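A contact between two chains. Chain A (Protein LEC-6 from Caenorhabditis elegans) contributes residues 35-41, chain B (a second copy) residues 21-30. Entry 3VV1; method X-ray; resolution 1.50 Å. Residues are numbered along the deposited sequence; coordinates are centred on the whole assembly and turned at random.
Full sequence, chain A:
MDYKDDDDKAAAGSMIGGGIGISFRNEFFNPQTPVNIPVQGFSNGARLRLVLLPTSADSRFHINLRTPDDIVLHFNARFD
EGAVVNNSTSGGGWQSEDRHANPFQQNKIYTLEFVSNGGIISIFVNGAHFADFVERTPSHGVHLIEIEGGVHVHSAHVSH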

# COMPACT_ATOMS: atom_id res chain seq x y z
N VAL A 35 0.44 -10.76 12.32
CA VAL A 35 0.31 -9.73 11.24
C VAL A 35 0.28 -10.57 9.94
O VAL A 35 1.04 -11.50 9.74
N ASN A 36 -0.61 -10.23 9.04
CA ASN A 36 -0.76 -10.98 7.81
C ASN A 36 -1.10 -9.93 6.73
O ASN A 36 -2.24 -9.39 6.74
N ILE A 37 -0.11 -9.58 5.87
CA ILE A 37 -0.25 -8.38 5.04
C ILE A 37 -0.08 -8.74 3.56
O ILE A 37 1.00 -9.20 3.17
N PRO A 38 -1.15 -8.53 2.76
CA PRO A 38 -1.03 -8.82 1.32
C PRO A 38 0.07 -7.98 0.66
O PRO A 38 0.29 -6.84 1.06
N VAL A 39 0.67 -8.51 -0.40
CA VAL A 39 1.69 -7.77 -1.16
C VAL A 39 1.65 -8.30 -2.58
O VAL A 39 1.36 -9.49 -2.80
N GLN A 40 1.96 -7.44 -3.55
CA GLN A 40 1.91 -7.86 -4.96
C GLN A 40 3.30 -8.33 -5.42
O GLN A 40 4.08 -7.58 -6.05
N GLY A 41 3.63 -9.56 -5.04
CA GLY A 41 4.89 -10.18 -5.39
C GLY A 41 6.01 -9.67 -4.46
O GLY A 41 5.89 -8.66 -3.71
N GLY B 21 -6.97 -6.17 7.14
CA GLY B 21 -7.00 -4.83 7.78
C GLY B 21 -6.07 -3.88 7.06
O GLY B 21 -6.49 -2.79 6.70
N ILE B 22 -4.81 -4.29 6.87
CA ILE B 22 -3.85 -3.47 6.13
C ILE B 22 -3.23 -4.27 4.96
O ILE B 22 -3.15 -5.49 4.98
N SER B 23 -2.70 -3.56 3.97
CA SER B 23 -2.20 -4.20 2.75
C SER B 23 -1.11 -3.40 2.07
O SER B 23 -1.23 -2.17 2.03
N PHE B 24 -0.11 -4.09 1.58
CA PHE B 24 0.92 -3.43 0.80
C PHE B 24 0.57 -3.37 -0.68
O PHE B 24 1.43 -2.97 -1.51
N ARG B 25 -0.67 -3.77 -1.03
CA ARG B 25 -1.08 -3.70 -2.47
C ARG B 25 -1.57 -2.29 -2.79
O ARG B 25 -2.79 -2.00 -2.86
N ASN B 26 -0.60 -1.39 -2.96
CA ASN B 26 -0.87 0.02 -3.19
C ASN B 26 -1.35 0.28 -4.61
O ASN B 26 -1.71 1.43 -4.90
N GLU B 27 -1.32 -0.73 -5.49
CA GLU B 27 -1.85 -0.60 -6.88
C GLU B 27 -2.75 -1.79 -7.08
O GLU B 27 -2.36 -2.93 -6.78
N PHE B 28 -3.92 -1.54 -7.64
CA PHE B 28 -4.86 -2.63 -7.91
C PHE B 28 -5.63 -2.31 -9.17
O PHE B 28 -5.70 -1.12 -9.60
N PHE B 29 -6.25 -3.33 -9.75
CA PHE B 29 -6.78 -3.25 -11.12
C PHE B 29 -8.22 -3.68 -11.14
O PHE B 29 -8.65 -4.57 -10.41
N ASN B 30 -8.97 -3.07 -12.07
CA ASN B 30 -10.35 -3.42 -12.36
C ASN B 30 -11.27 -3.55 -11.12
O ASN B 30 -12.08 -4.48 -11.05

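Read along chain A, this contact begins at its periphery. A:Val35, in the t rotamer, sets its CA-to-CB bond sideways, and its nearest approach, A:Val35 CG1 to B:Ile22 CD1, is 5.1 Å, so it adds almost nothing. A:Asn36 points away, its chi1 of -149° lying between wells, and it serves the contact through its backbone instead. Water 1 donates to A:Asn36 O at 2.7 Å and accepts from B:Ile22 N at 3.2 Å, tying the two main chains together where their peptide groups lie too far apart to bond directly.

A:Ile37 points toward chain B, where it is the chief apolar element of the segment. With chi1 m and chi2 t, both its ends touch B:Ile22 and B:Phe24. A:Ile37 CD1 meets B:Ile22 CD1 at 3.7 Å and B:Phe24 CE2 at 3.8 Å; B:Ile22 leaves its backbone sideways, and its p, t rotamer brings its end nearer to chain A. A:Ile37 CG2 lies over one face of the B:Phe24 ring, 3.5 Å from B:Phe24 CD2, and also packs 3.6 Å from B:Ile22 O and 3.7 Å from B:Ser23 CA. One branched residue thus covers both backbone and side chain of the partner.

A:Pro38 also points toward chain B. Its ring has C-gamma exo pucker and packs on chain B: A:Pro38 CD sits 3.4 Å from B:Ile22 O, and A:Pro38 CB lies 3.6 Å from B:Ser23 OG and 3.9 Å from B:Arg25 CD. Proline has no N-H to give; its carbonyl accepts, and B:Phe24 N donates to A:Pro38 O at 2.8 Å with an angle of 149°. This is the only direct hydrogen bond between the stretches. Beside it, B:Ser23, chi1 t, spends its hydroxyl within its own chain, where B:Arg25 N donates to B:Ser23 OG at 2.9 Å, a bond that spans B:Phe24.

A:Val39, chi1 p, leaves the backbone sideways. It flanks the edge of the B:Phe24 ring, with A:Val39 CG2 4.0 Å from B:Phe24 CB. B:Phe24, chi1 m, is therefore met on a face by isoleucine and at an edge by valine, while its own backbone N-H is satisfied by the intervening proline.

At A:Gln40 the packing becomes more polar and more open. The backbone is bridged by water 2, which accepts from A:Gln40 N at 2.9 Å and donates to B:Phe24 O at 2.7 Å. The side chain starts sideways, but t, t torsions extend it along chain B and its end comes nearer. B:Arg25, starting m, t, p, lays its aliphatic part alongside, with B:Arg25 CG 3.8 Å from A:Gln40 N. Farther out, A:Gln40 NE2 comes 3.5 Å from B:Glu27 O and 4.0 Å from B:Phe29 CE1, at the edge of that ring. A:Gly41, at positive phi, ends the segment beyond reach of chain B.

The rule is economical: one direct backbone bond, a water bridge on either side of it in sequence, and apolar side chains packed around a phenylalanine.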

# COMPACT_ATOMS: atom_id res chain seq x y z
CB VAL A 35 1.59 -8.87 11.35
CG1 VAL A 35 1.77 -7.89 10.20
CG2 VAL A 35 1.67 -8.15 12.70
CB ASN A 36 -1.92 -11.91 8.05
CG ASN A 36 -1.82 -13.21 7.30
OD1 ASN A 36 -0.88 -13.96 7.49
ND2 ASN A 36 -2.84 -13.53 6.51
CB ILE A 37 0.79 -7.30 5.38
CG1 ILE A 37 0.90 -7.07 6.91
CG2 ILE A 37 0.39 -5.98 4.71
CD1 ILE A 37 2.01 -6.13 7.32
CB PRO A 38 -2.37 -8.38 0.78
CG PRO A 38 -3.36 -8.64 1.91
CD PRO A 38 -2.56 -8.26 3.15
CB VAL A 39 3.09 -7.94 -0.51
CG1 VAL A 39 3.56 -9.40 -0.53
CG2 VAL A 39 4.15 -7.01 -1.19
CB GLN A 40 1.36 -6.71 -5.83
CG GLN A 40 1.14 -6.98 -7.31
CD GLN A 40 0.71 -5.65 -7.99
OE1 GLN A 40 1.53 -4.72 -8.16
NE2 GLN A 40 -0.60 -5.52 -8.35
CB ILE B 22 -2.70 -2.98 7.03
CG1 ILE B 22 -2.02 -4.14 7.75
CG2 ILE B 22 -3.20 -1.89 8.01
CD1 ILE B 22 -0.66 -3.81 8.38
CB SER B 23 -3.34 -4.25 1.73
OG SER B 23 -2.85 -4.84 0.54
CB PHE B 24 2.24 -4.17 0.92
CG PHE B 24 2.88 -4.06 2.27
CD1 PHE B 24 3.14 -2.82 2.82
CD2 PHE B 24 3.26 -5.21 2.95
CE1 PHE B 24 3.78 -2.74 4.06
CE2 PHE B 24 3.92 -5.16 4.19
CZ PHE B 24 4.16 -3.90 4.72
CB ARG B 25 -2.14 -4.78 -2.77
CG ARG B 25 -1.57 -6.20 -2.67
CD ARG B 25 -2.60 -7.27 -3.00
NE ARG B 25 -2.94 -7.13 -4.41
CZ ARG B 25 -4.01 -7.57 -5.04
NH1 ARG B 25 -4.92 -8.37 -4.42
NH2 ARG B 25 -4.14 -7.28 -6.34
CB ASN B 26 0.39 0.86 -2.88
CG ASN B 26 1.53 0.53 -3.82
OD1 ASN B 26 1.97 -0.60 -3.90
ND2 ASN B 26 1.93 1.50 -4.62
CB GLU B 27 -0.71 -0.61 -7.90
CG GLU B 27 -1.33 -0.46 -9.29
CD GLU B 27 -0.41 -0.02 -10.44
OE1 GLU B 27 0.65 -0.62 -10.56
OE2 GLU B 27 -0.83 0.88 -11.27
CB PHE B 28 -5.73 -2.95 -6.67
CG PHE B 28 -6.54 -1.78 -6.14
CD1 PHE B 28 -5.98 -0.85 -5.25
CD2 PHE B 28 -7.85 -1.60 -6.57
CE1 PHE B 28 -6.76 0.25 -4.77
CE2 PHE B 28 -8.62 -0.53 -6.10
CZ PHE B 28 -8.07 0.40 -5.23
CB PHE B 29 -5.92 -4.17 -12.05
CG PHE B 29 -4.52 -3.66 -12.18
CD1 PHE B 29 -3.50 -4.04 -11.29
CD2 PHE B 29 -4.24 -2.78 -13.21
CE1 PHE B 29 -2.21 -3.51 -11.41
CE2 PHE B 29 -2.94 -2.23 -13.33
CZ PHE B 29 -1.92 -2.60 -12.47
CB ASN B 30 -10.37 -4.72 -13.18
CG ASN B 30 -9.79 -4.52 -14.57
OD1 ASN B 30 -8.92 -5.28 -15.06
ND2 ASN B 30 -10.25 -3.49 -15.20
O HOH W 1 -3.90 -7.34 7.17
O HOH W 2 2.49 -4.62 -3.39